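PDB 5L9G: periplasmic binding protein from Agrobacterium tumefaciens str. B6, which binds the opine mannopine in the periplasm and probably delivers it to an ABC transporter for import. Local coordinates for residues A[148-156]-A[219-227]; A[101-109]-A[289-297]. All coordinates share one frame; numbering follows the deposited sequence.

Interaction 1 (A[148-156]-A[219-227]); sequences KFPGKRALW and EVDMIITWG. With MO0 (mannopine), chain C.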
loop_
_atom_site.group_PDB
_atom_site.type_symbol
_atom_site.label_atom_id
_atom_site.label_comp_id
_atom_site.label_asym_id
_atom_site.label_seq_id
_atom_site.Cartn_x
_atom_site.Cartn_y
_atom_site.Cartn_z
ATOM N N LYS A 148 -10.990 -20.821 16.437
ATOM C CA LYS A 148 -10.161 -20.332 17.539
ATOM C C LYS A 148 -10.422 -18.844 17.827
ATOM O O LYS A 148 -10.449 -18.438 19.002
ATOM C CB LYS A 148 -8.671 -20.628 17.303
ATOM C CG LYS A 148 -7.775 -20.308 18.500
ATOM C CD LYS A 148 -6.403 -20.955 18.397
ATOM C CE LYS A 148 -5.335 -20.200 19.161
ATOM N NZ LYS A 148 -5.595 -20.153 20.624
ATOM N N PHE A 149 -10.654 -18.039 16.757
ATOM C CA PHE A 149 -10.931 -16.620 16.893
ATOM C C PHE A 149 -12.251 -16.248 16.210
ATOM O O PHE A 149 -12.227 -15.688 15.114
ATOM C CB PHE A 149 -9.765 -15.773 16.351
ATOM C CG PHE A 149 -8.448 -16.034 17.041
ATOM C CD1 PHE A 149 -8.108 -15.351 18.200
ATOM C CD2 PHE A 149 -7.542 -16.952 16.519
ATOM C CE1 PHE A 149 -6.884 -15.588 18.838
ATOM C CE2 PHE A 149 -6.325 -17.201 17.161
ATOM C CZ PHE A 149 -6.007 -16.523 18.321
ATOM N N PRO A 150 -13.419 -16.537 16.837
ATOM C CA PRO A 150 -14.695 -16.142 16.209
ATOM C C PRO A 150 -14.787 -14.630 16.121
ATOM O O PRO A 150 -14.303 -13.941 17.014
ATOM C CB PRO A 150 -15.760 -16.688 17.174
ATOM C CG PRO A 150 -15.054 -17.662 18.058
ATOM C CD PRO A 150 -13.639 -17.186 18.150
ATOM N N GLY A 151 -15.392 -14.137 15.059
ATOM C CA GLY A 151 -15.561 -12.702 14.902
ATOM C C GLY A 151 -15.593 -12.192 13.481
ATOM O O GLY A 151 -15.360 -12.929 12.518
ATOM N N LYS A 152 -15.922 -10.914 13.366
ATOM C CA LYS A 152 -16.055 -10.196 12.110
ATOM C C LYS A 152 -14.689 -9.807 11.567
ATOM O O LYS A 152 -13.932 -9.102 12.233
ATOM C CB LYS A 152 -16.925 -8.942 12.299
ATOM C CG LYS A 152 -18.370 -9.215 12.704
ATOM C CD LYS A 152 -19.087 -7.884 12.959
ATOM C CE LYS A 152 -20.414 -8.053 13.664
ATOM N NZ LYS A 152 -21.461 -8.622 12.774
ATOM N N ARG A 153 -14.381 -10.274 10.348
ATOM C CA ARG A 153 -13.160 -9.949 9.614
ATOM C C ARG A 153 -13.415 -8.834 8.591
ATOM O O ARG A 153 -14.513 -8.733 8.046
ATOM C CB ARG A 153 -12.680 -11.180 8.828
ATOM C CG ARG A 153 -11.760 -12.128 9.635
ATOM C CD ARG A 153 -12.503 -13.250 10.278
ATOM N NE ARG A 153 -11.586 -14.193 10.926
ATOM C CZ ARG A 153 -11.825 -14.752 12.105
ATOM N NH1 ARG A 153 -10.929 -15.562 12.652
ATOM N NH2 ARG A 153 -12.951 -14.484 12.762
ATOM N N ALA A 154 -12.378 -8.028 8.298
ATOM C CA ALA A 154 -12.443 -7.054 7.224
ATOM C C ALA A 154 -11.192 -7.199 6.373
ATOM O O ALA A 154 -10.082 -7.307 6.898
ATOM C CB ALA A 154 -12.579 -5.645 7.754
ATOM N N LEU A 155 -11.382 -7.265 5.052
ATOM C CA LEU A 155 -10.287 -7.420 4.098
ATOM C C LEU A 155 -10.474 -6.359 3.029
ATOM O O LEU A 155 -11.564 -5.817 2.891
ATOM C CB LEU A 155 -10.332 -8.807 3.427
ATOM C CG LEU A 155 -9.771 -10.011 4.191
ATOM C CD1 LEU A 155 -10.680 -10.411 5.296
ATOM C CD2 LEU A 155 -9.664 -11.238 3.248
ATOM N N TRP A 156 -9.411 -6.063 2.276
ATOM C CA TRP A 156 -9.441 -5.063 1.209
ATOM C C TRP A 156 -10.324 -5.560 0.049
ATOM O O TRP A 156 -10.438 -6.772 -0.170
ATOM C CB TRP A 156 -8.009 -4.857 0.690
ATOM C CG TRP A 156 -7.780 -3.619 -0.146
ATOM C CD1 TRP A 156 -8.575 -2.505 -0.228
ATOM C CD2 TRP A 156 -6.647 -3.368 -0.981
ATOM N NE1 TRP A 156 -8.015 -1.587 -1.088
ATOM C CE2 TRP A 156 -6.813 -2.078 -1.538
ATOM C CE3 TRP A 156 -5.484 -4.099 -1.294
ATOM C CZ2 TRP A 156 -5.868 -1.511 -2.404
ATOM C CZ3 TRP A 156 -4.549 -3.541 -2.152
ATOM C CH2 TRP A 156 -4.756 -2.271 -2.720
ATOM N N GLU A 219 -16.044 -1.574 14.746
ATOM C CA GLU A 219 -17.053 -2.225 13.902
ATOM C C GLU A 219 -16.631 -3.590 13.374
ATOM O O GLU A 219 -17.471 -4.336 12.860
ATOM C CB GLU A 219 -17.494 -1.300 12.754
ATOM C CG GLU A 219 -18.558 -0.309 13.183
ATOM C CD GLU A 219 -19.064 0.666 12.130
ATOM O OE1 GLU A 219 -18.937 0.375 10.916
ATOM O OE2 GLU A 219 -19.589 1.732 12.529
ATOM N N VAL A 220 -15.337 -3.907 13.483
ATOM C CA VAL A 220 -14.759 -5.192 13.079
ATOM C C VAL A 220 -14.019 -5.786 14.263
ATOM O O VAL A 220 -13.626 -5.035 15.168
ATOM C CB VAL A 220 -13.843 -5.080 11.816
ATOM C CG1 VAL A 220 -14.631 -4.569 10.615
ATOM C CG2 VAL A 220 -12.608 -4.216 12.083
ATOM N N ASP A 221 -13.764 -7.107 14.234
ATOM C CA ASP A 221 -12.998 -7.762 15.301
ATOM C C ASP A 221 -11.541 -7.895 14.923
ATOM O O ASP A 221 -10.658 -7.896 15.771
ATOM C CB ASP A 221 -13.637 -9.098 15.695
ATOM C CG ASP A 221 -15.024 -8.892 16.274
ATOM O OD1 ASP A 221 -15.182 -8.010 17.151
ATOM O OD2 ASP A 221 -15.959 -9.547 15.801
ATOM N N MET A 222 -11.283 -8.026 13.627
ATOM C CA MET A 222 -9.912 -8.112 13.114
ATOM C C MET A 222 -9.937 -7.641 11.676
ATOM O O MET A 222 -10.981 -7.710 11.027
ATOM C CB MET A 222 -9.307 -9.517 13.256
ATOM C CG MET A 222 -10.117 -10.596 12.535
ATOM S SD MET A 222 -9.323 -12.209 12.761
ATOM C CE MET A 222 -9.910 -12.687 14.423
ATOM N N ILE A 223 -8.791 -7.151 11.186
ATOM C CA ILE A 223 -8.720 -6.550 9.846
ATOM C C ILE A 223 -7.315 -6.678 9.308
ATOM O O ILE A 223 -6.342 -6.579 10.065
ATOM C CB ILE A 223 -9.171 -5.034 9.910
ATOM C CG1 ILE A 223 -9.132 -4.324 8.543
ATOM C CG2 ILE A 223 -8.356 -4.205 10.960
ATOM C CD1 ILE A 223 -9.809 -2.933 8.560
ATOM N N ILE A 224 -7.215 -6.889 7.997
ATOM C CA ILE A 224 -5.938 -6.800 7.310
ATOM C C ILE A 224 -5.978 -5.456 6.594
ATOM O O ILE A 224 -6.804 -5.247 5.693
ATOM C CB ILE A 224 -5.625 -7.955 6.333
ATOM C CG1 ILE A 224 -5.606 -9.320 7.062
ATOM C CG2 ILE A 224 -4.262 -7.671 5.648
ATOM C CD1 ILE A 224 -5.714 -10.535 6.120
ATOM N N THR A 225 -5.107 -4.536 7.013
ATOM C CA THR A 225 -5.019 -3.215 6.369
ATOM C C THR A 225 -3.586 -2.657 6.554
ATOM O O THR A 225 -2.691 -3.351 7.046
ATOM C CB THR A 225 -6.181 -2.261 6.810
ATOM O OG1 THR A 225 -6.207 -1.092 5.973
ATOM C CG2 THR A 225 -6.088 -1.857 8.290
ATOM N N TRP A 226 -3.393 -1.410 6.146
ATOM C CA TRP A 226 -2.090 -0.754 6.123
ATOM C C TRP A 226 -1.710 -0.178 7.491
ATOM O O TRP A 226 -2.537 0.432 8.164
ATOM C CB TRP A 226 -2.072 0.272 4.967
ATOM C CG TRP A 226 -2.477 -0.391 3.662
ATOM C CD1 TRP A 226 -1.922 -1.515 3.116
ATOM C CD2 TRP A 226 -3.466 0.067 2.727
ATOM N NE1 TRP A 226 -2.536 -1.815 1.913
ATOM C CE2 TRP A 226 -3.463 -0.836 1.632
ATOM C CE3 TRP A 226 -4.370 1.150 2.709
ATOM C CZ2 TRP A 226 -4.345 -0.715 0.557
ATOM C CZ3 TRP A 226 -5.179 1.328 1.591
ATOM C CH2 TRP A 226 -5.170 0.401 0.533
ATOM N N GLY A 227 -0.460 -0.428 7.891
ATOM C CA GLY A 227 0.085 -0.061 9.200
ATOM C C GLY A 227 -0.134 1.380 9.630
ATOM O O GLY A 227 -0.415 1.648 10.801
HETATM O OAB MO0 C . -1.881 1.500 -7.001
HETATM C CAF MO0 C . -3.133 2.038 -6.673
HETATM C CAG MO0 C . -3.510 1.835 -5.216
HETATM O OAC MO0 C . -4.158 0.620 -5.061
HETATM C CAH MO0 C . -2.381 2.055 -4.240
HETATM O OAM MO0 C . -1.804 3.298 -4.400
HETATM C CAI MO0 C . -2.723 1.800 -2.772
HETATM O OAD MO0 C . -3.718 2.673 -2.330
HETATM C CAJ MO0 C . -1.506 1.808 -1.892
HETATM O OAE MO0 C . -0.612 0.826 -2.332
HETATM C CAK MO0 C . -1.800 1.671 -0.391
HETATM N N MO0 C . -1.097 2.739 0.332
HETATM C CA MO0 C . -1.128 2.553 1.804
HETATM C C MO0 C . -2.145 3.482 2.423
HETATM O O MO0 C . -2.901 4.145 1.682
HETATM C CB MO0 C . 0.225 2.720 2.453
HETATM C CG MO0 C . 0.642 4.170 2.580
HETATM C CD MO0 C . 2.111 4.351 2.734
HETATM O OE1 MO0 C . 2.609 4.577 4.025
HETATM N NE2 MO0 C . 2.912 4.326 1.786
HETATM O OXT MO0 C . -2.295 3.553 3.683
#
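The indole of W226 drives its six-membered edge into one face of the W156 ring, its CZ2 meeting W156 CZ2 at 3.4 Å. The planes stand at 79°, an edge-to-face pair with six-membered centroids 4.8 Å apart. Mannopine lies over a face of W226, with W226 CE3 and ligand atom C 3.2 Å apart, whereas the same ligand comes to W156 at its edge, through hydroxyl OAC. W205 stacks on W156 and forms an edge-to-face pair with W226, so the three indoles form an aromatic cluster beside the ligand.

At the other end of the strand pair, M222 and R153 run side by side. With M222 CG between N and C (chi1 59°) and the chain extended at the next bond, SD lies over one face of the guanidinium, 3.5 Å from R153 NE; the bend at chi3 then turns CE toward F149 CB. Within its plane that guanidinium reaches F149 O end-on with both NH1 and NH2, while NH2 also binds G151 O. NE is hydrogen-bonded to F143 O.

D221 and K152 clasp the strand entrance: K152 N donates to D221 OD2 on its anti side at 2.8 Å, and K152 O receives both D221 N and M222 N. D221 OD1 is bonded to T131. Farther on, A154 N gives a weak bond to M222 O and I224 N a straighter one to A154 O, 3.1 Å long at 162°.

These are adjacent parallel strands of an alpha/beta lobe, at whose carboxy-terminal ends W156 and W226 line the mannopine pocket, the usual place for the ligand in the cleft of a periplasmic binding protein.

Interaction 2 (A[101-109]-A[289-297]); sequences VNKADFPPG and APANMKAYD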
loop_
_atom_site.group_PDB
_atom_site.type_symbol
_atom_site.label_atom_id
_atom_site.label_comp_id
_atom_site.label_asym_id
_atom_site.label_seq_id
_atom_site.Cartn_x
_atom_site.Cartn_y
_atom_site.Cartn_z
ATOM N N VAL A 101 15.905 10.378 -10.306
ATOM C CA VAL A 101 16.519 10.061 -9.017
ATOM C C VAL A 101 17.794 9.279 -9.321
ATOM O O VAL A 101 17.961 8.768 -10.429
ATOM C CB VAL A 101 15.611 9.269 -8.023
ATOM C CG1 VAL A 101 14.420 10.099 -7.554
ATOM C CG2 VAL A 101 15.171 7.922 -8.597
ATOM N N ASN A 102 18.660 9.160 -8.323
ATOM C CA ASN A 102 19.843 8.315 -8.342
ATOM C C ASN A 102 19.332 7.015 -7.689
ATOM O O ASN A 102 18.990 7.011 -6.504
ATOM C CB ASN A 102 20.975 8.969 -7.524
ATOM C CG ASN A 102 22.250 8.168 -7.394
ATOM O OD1 ASN A 102 22.355 7.015 -7.821
ATOM N ND2 ASN A 102 23.253 8.767 -6.770
ATOM N N LYS A 103 19.230 5.922 -8.479
ATOM C CA LYS A 103 18.719 4.619 -8.009
ATOM C C LYS A 103 19.455 4.062 -6.771
ATOM O O LYS A 103 18.828 3.371 -5.965
ATOM C CB LYS A 103 18.680 3.588 -9.146
ATOM C CG LYS A 103 17.647 3.909 -10.225
ATOM C CD LYS A 103 17.486 2.764 -11.209
ATOM C CE LYS A 103 16.495 3.086 -12.301
ATOM N NZ LYS A 103 16.115 1.875 -13.072
ATOM N N ALA A 104 20.747 4.433 -6.580
ATOM C CA ALA A 104 21.563 4.023 -5.424
ATOM C C ALA A 104 20.989 4.521 -4.080
ATOM O O ALA A 104 21.228 3.899 -3.048
ATOM C CB ALA A 104 22.998 4.499 -5.593
ATOM N N ASP A 105 20.210 5.623 -4.102
ATOM C CA ASP A 105 19.573 6.201 -2.915
ATOM C C ASP A 105 18.275 5.493 -2.527
ATOM O O ASP A 105 17.724 5.799 -1.476
ATOM C CB ASP A 105 19.260 7.685 -3.151
ATOM C CG ASP A 105 20.470 8.552 -3.408
ATOM O OD1 ASP A 105 21.552 8.242 -2.859
ATOM O OD2 ASP A 105 20.319 9.581 -4.090
ATOM N N PHE A 106 17.752 4.609 -3.384
ATOM C CA PHE A 106 16.475 3.946 -3.116
ATOM C C PHE A 106 16.636 2.419 -3.002
ATOM O O PHE A 106 17.637 1.891 -3.490
ATOM C CB PHE A 106 15.456 4.328 -4.221
ATOM C CG PHE A 106 15.015 5.772 -4.158
ATOM C CD1 PHE A 106 15.819 6.788 -4.668
ATOM C CD2 PHE A 106 13.807 6.122 -3.563
ATOM C CE1 PHE A 106 15.435 8.128 -4.553
ATOM C CE2 PHE A 106 13.401 7.464 -3.493
ATOM C CZ PHE A 106 14.221 8.456 -3.974
ATOM N N PRO A 107 15.682 1.677 -2.382
ATOM C CA PRO A 107 15.832 0.210 -2.325
ATOM C C PRO A 107 15.944 -0.405 -3.732
ATOM O O PRO A 107 15.410 0.165 -4.695
ATOM C CB PRO A 107 14.553 -0.250 -1.614
ATOM C CG PRO A 107 14.088 0.937 -0.833
ATOM C CD PRO A 107 14.437 2.112 -1.708
ATOM N N PRO A 108 16.689 -1.523 -3.908
ATOM C CA PRO A 108 16.789 -2.112 -5.255
ATOM C C PRO A 108 15.417 -2.542 -5.782
ATOM O O PRO A 108 14.595 -3.053 -5.016
ATOM C CB PRO A 108 17.749 -3.302 -5.070
ATOM C CG PRO A 108 17.701 -3.623 -3.630
ATOM C CD PRO A 108 17.398 -2.339 -2.899
ATOM N N GLY A 109 15.174 -2.252 -7.059
ATOM C CA GLY A 109 13.920 -2.556 -7.741
ATOM C C GLY A 109 12.787 -1.581 -7.468
ATOM O O GLY A 109 11.739 -1.671 -8.116
ATOM N N ALA A 289 7.455 4.821 6.195
ATOM C CA ALA A 289 8.913 4.772 6.147
ATOM C C ALA A 289 9.372 5.411 4.845
ATOM O O ALA A 289 8.917 4.976 3.799
ATOM C CB ALA A 289 9.397 3.328 6.210
ATOM N N PRO A 290 10.246 6.436 4.866
ATOM C CA PRO A 290 10.716 7.030 3.590
ATOM C C PRO A 290 11.493 6.021 2.745
ATOM O O PRO A 290 12.116 5.108 3.305
ATOM C CB PRO A 290 11.609 8.195 4.042
ATOM C CG PRO A 290 12.043 7.839 5.418
ATOM C CD PRO A 290 10.881 7.081 6.033
ATOM N N ALA A 291 11.430 6.146 1.404
ATOM C CA ALA A 291 12.164 5.223 0.513
ATOM C C ALA A 291 13.577 5.745 0.221
ATOM O O ALA A 291 14.479 4.952 -0.049
ATOM C CB ALA A 291 11.403 5.010 -0.789
ATOM N N ASN A 292 13.772 7.072 0.278
ATOM C CA ASN A 292 15.087 7.672 0.032
ATOM C C ASN A 292 15.991 7.438 1.257
ATOM O O ASN A 292 15.756 8.014 2.319
ATOM C CB ASN A 292 14.951 9.166 -0.290
ATOM C CG ASN A 292 16.216 9.805 -0.810
ATOM O OD1 ASN A 292 17.334 9.397 -0.491
ATOM N ND2 ASN A 292 16.066 10.844 -1.603
ATOM N N MET A 293 17.015 6.575 1.094
ATOM C CA MET A 293 17.992 6.187 2.121
ATOM C C MET A 293 18.669 7.392 2.785
ATOM O O MET A 293 18.994 7.339 3.972
ATOM C CB MET A 293 19.074 5.264 1.515
ATOM C CG MET A 293 18.566 3.890 1.135
ATOM S SD MET A 293 19.692 2.917 0.079
ATOM C CE MET A 293 18.788 1.353 0.074
ATOM N N LYS A 294 18.893 8.472 2.013
ATOM C CA LYS A 294 19.506 9.702 2.508
ATOM C C LYS A 294 18.632 10.424 3.559
ATOM O O LYS A 294 19.186 11.131 4.398
ATOM C CB LYS A 294 19.875 10.644 1.355
ATOM C CG LYS A 294 20.970 10.113 0.430
ATOM C CD LYS A 294 21.110 10.971 -0.835
ATOM C CE LYS A 294 22.057 12.139 -0.676
ATOM N NZ LYS A 294 22.163 12.935 -1.929
ATOM N N ALA A 295 17.296 10.229 3.543
ATOM C CA ALA A 295 16.382 10.844 4.520
ATOM C C ALA A 295 16.677 10.400 5.971
ATOM O O ALA A 295 16.531 11.205 6.894
ATOM C CB ALA A 295 14.933 10.540 4.164
ATOM N N TYR A 296 17.120 9.145 6.159
ATOM C CA TYR A 296 17.464 8.573 7.465
ATOM C C TYR A 296 18.651 9.281 8.116
ATOM O O TYR A 296 18.621 9.521 9.325
ATOM C CB TYR A 296 17.710 7.060 7.348
ATOM C CG TYR A 296 16.448 6.294 7.029
ATOM C CD1 TYR A 296 16.046 6.089 5.711
ATOM C CD2 TYR A 296 15.620 5.821 8.045
ATOM C CE1 TYR A 296 14.855 5.431 5.412
ATOM C CE2 TYR A 296 14.431 5.156 7.757
ATOM C CZ TYR A 296 14.050 4.968 6.440
ATOM O OH TYR A 296 12.880 4.314 6.157
ATOM N N ASP A 297 19.668 9.652 7.304
ATOM C CA ASP A 297 20.869 10.371 7.740
ATOM C C ASP A 297 20.500 11.782 8.213
ATOM O O ASP A 297 21.083 12.269 9.181
ATOM C CB ASP A 297 21.911 10.459 6.595
ATOM C CG ASP A 297 22.191 9.184 5.796
ATOM O OD1 ASP A 297 21.708 8.097 6.206
ATOM O OD2 ASP A 297 22.893 9.272 4.758
#
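M293 lays its side chain along the backbone of A104, D105 and F106. Its CB and CG both sit 3.3 Å from D105 O, SD passes to A104 O at 3.6 Å, and CE ends beside F106 O and near P107 N. Beyond CG the chain is extended, which carries the methyl across the turn that leaves the 3-10 segment. The same D105 O accepts the backbone N of M293, a bond of 2.8 Å with an N-H...O angle of 162°, and this fixes the base of the side chain.

F106 makes the second part of the contact. One face of its ring receives CA of N292 in a CH-pi contact, 4.2 Å from the centroid and 21° off the normal, while its CD2 touches A291 CB. The amide of N292 is tilted 41° to that ring: OD1 takes the N-H of K294 as a helix cap, and ND2 is bonded to S274 O. P107 adds a contact of its own, with CD 3.3 Å from A291 O. The D105 carboxylate rests against K294 CD, with the ammonium too distant for a salt bridge.

The contact thus sets the turn before strand 111-112 against the short link from strand 289-290 into helix 294-299. Helix 276-279 packs against N292 and K294, F106 also touches V111 of strand 111-112, and strand 115-128 meets P107 and A291.

Overall arrangement
Interactions 1 and 2 lie on opposite sides of the chain's centre, their own centres about 33 Å apart and their nearest atoms about 9 Å apart, without touching. Both reach the same mixed sheet: strand 115-128 pairs with 222-226 of interaction 1 and with 289-290 of interaction 2. Along the chain, interaction 1 is nested within the loop closed by 101-109 and 289-297. Their relation to mannopine differs. Interaction 1 supplies W156 and W226 to the pocket wall, whereas in interaction 2 the side chain of A291 is about 9 Å from the ligand; T288, just before segment 289-297, hydrogen-bonds mannopine.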